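Probable aminotransferase (Pseudomonas aeruginosa, PDB 5YKR) is probably an aminotransferase of the class-III family, whose members use pyridoxal phosphate as cofactor. Local coordinates at residues Ala394-Asn397 with Gly398-His402. Residues are numbered along the deposited sequence; the frame is centred on the assembly and turned at random.
Sequences APRN and GGEAH
Asn-397 is the N-cap of helix 398-402, and its side chain accepts a hydrogen bond from the backbone of Glu-400 in the first turn. The bond from Glu-400 N to Asn-397 OD1 is 3.0 Å long. The donor nitrogen is almost in line with the amide carbonyl. The first torsion of Asn-397 (chi1 54°), together with chi2, folds the amide back toward the first turn. The backbone adds the first turn's own bond, Ala-401 N to Asn-397 O at 3.2 Å.

Glu-400 reaches back from the helix to the residue before the cap. Its OE1 takes the backbone N-H of Arg-396 at 2.8 Å, in a nearly straight bond that meets OE1 from above the carboxylate plane. Its OE2 takes the side chain of the same arginine. Arg-396 NE and NH2 both donate to Glu-400 OE2 at 2.7 Å, in a salt bridge with bent bonds, and both approach on its syn side. The oxygen sits at the guanidinium edge, in its plane, while the carboxylate plane is turned 71° from that plane. A bend at chi3 (-79°) of Arg-396 brings the guanidinium to this oxygen. A water links Asn-397 ND2 to Glu-400 OE2, tying the cap to the salt bridge. Both carboxylate oxygens are thus engaged, which should favour the charged form of Glu-400.

Pro-395 CB also packs on Ala-401 CB at 3.7 Å. Both residues are buried, with Val-235 against the proline and Val-232 against the alanine. Glu-204 accepts from Gly-399 N, and Asn-206 donates to Arg-396 O. These bonds join the turn to the loop after strand 200-203. Acceptance by OD1 from the N3 backbone N-H is typical of an asparagine N-cap; here the N3 glutamate also folds back over the helix N-terminus.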
loop_
_atom_site.group_PDB
_atom_site.type_symbol
_atom_site.label_atom_id
_atom_site.label_comp_id
_atom_site.label_asym_id
_atom_site.label_seq_id
_atom_site.Cartn_x
_atom_site.Cartn_y
_atom_site.Cartn_z
ATOM N N ALA A 394 -18.897 9.464 -28.106
ATOM C CA ALA A 394 -18.472 9.430 -26.734
ATOM C C ALA A 394 -19.598 8.873 -25.842
ATOM O O ALA A 394 -20.760 9.270 -25.973
ATOM C CB ALA A 394 -18.089 10.825 -26.266
ATOM N N PRO A 395 -19.239 7.991 -24.917
ATOM C CA PRO A 395 -20.236 7.456 -23.997
ATOM C C PRO A 395 -20.763 8.510 -23.051
ATOM O O PRO A 395 -20.005 9.388 -22.611
ATOM C CB PRO A 395 -19.450 6.372 -23.237
ATOM C CG PRO A 395 -18.026 6.898 -23.206
ATOM C CD PRO A 395 -17.871 7.510 -24.598
ATOM N N ARG A 396 -22.026 8.427 -22.704
ATOM C CA ARG A 396 -22.618 9.366 -21.742
ATOM C C ARG A 396 -22.292 8.942 -20.300
ATOM O O ARG A 396 -22.380 9.740 -19.416
ATOM C CB ARG A 396 -24.144 9.411 -21.901
ATOM C CG ARG A 396 -24.577 10.116 -23.177
ATOM C CD ARG A 396 -26.084 10.075 -23.293
ATOM N NE ARG A 396 -26.437 8.745 -23.769
ATOM C CZ ARG A 396 -27.181 8.478 -24.848
ATOM N NH1 ARG A 396 -27.750 9.447 -25.572
ATOM N NH2 ARG A 396 -27.383 7.211 -25.182
ATOM N N ASN A 397 -22.013 7.649 -20.102
ATOM C CA ASN A 397 -21.737 7.126 -18.796
ATOM C C ASN A 397 -20.917 5.830 -18.894
ATOM O O ASN A 397 -20.694 5.297 -19.986
ATOM C CB ASN A 397 -23.030 6.958 -17.987
ATOM C CG ASN A 397 -24.069 6.128 -18.726
ATOM O OD1 ASN A 397 -23.767 5.023 -19.189
ATOM N ND2 ASN A 397 -25.295 6.666 -18.839
ATOM N N GLY A 398 -20.478 5.327 -17.735
ATOM C CA GLY A 398 -19.707 4.128 -17.708
ATOM C C GLY A 398 -20.442 2.907 -18.205
ATOM O O GLY A 398 -19.850 2.059 -18.864
ATOM N N GLY A 399 -21.744 2.809 -17.898
ATOM C CA GLY A 399 -22.500 1.659 -18.350
ATOM C C GLY A 399 -22.484 1.525 -19.874
ATOM O O GLY A 399 -22.355 0.419 -20.400
ATOM N N GLU A 400 -22.615 2.654 -20.573
ATOM C CA GLU A 400 -22.563 2.687 -22.051
ATOM C C GLU A 400 -21.208 2.267 -22.554
ATOM O O GLU A 400 -21.039 1.465 -23.481
ATOM C CB GLU A 400 -22.842 4.080 -22.584
ATOM C CG GLU A 400 -24.276 4.474 -22.599
ATOM C CD GLU A 400 -24.560 5.782 -23.328
ATOM O OE1 GLU A 400 -23.634 6.419 -23.913
ATOM O OE2 GLU A 400 -25.740 6.158 -23.300
ATOM N N ALA A 401 -20.210 2.854 -21.933
ATOM C CA ALA A 401 -18.832 2.602 -22.308
ATOM C C ALA A 401 -18.453 1.154 -22.206
ATOM O O ALA A 401 -17.700 0.634 -23.014
ATOM C CB ALA A 401 -17.910 3.461 -21.481
ATOM N N HIS A 402 -18.932 0.498 -21.135
ATOM C CA HIS A 402 -18.582 -0.909 -20.887
ATOM C C HIS A 402 -18.893 -1.838 -22.063
ATOM O O HIS A 402 -18.152 -2.798 -22.324
ATOM C CB HIS A 402 -19.300 -1.389 -19.643
ATOM C CG HIS A 402 -18.902 -2.749 -19.179
ATOM N ND1 HIS A 402 -17.899 -2.974 -18.263
ATOM C CD2 HIS A 402 -19.441 -3.949 -19.458
ATOM C CE1 HIS A 402 -17.821 -4.270 -18.017
ATOM N NE2 HIS A 402 -18.729 -4.885 -18.753
HETATM O O HOH W 1 -27.249 5.611 -20.851
#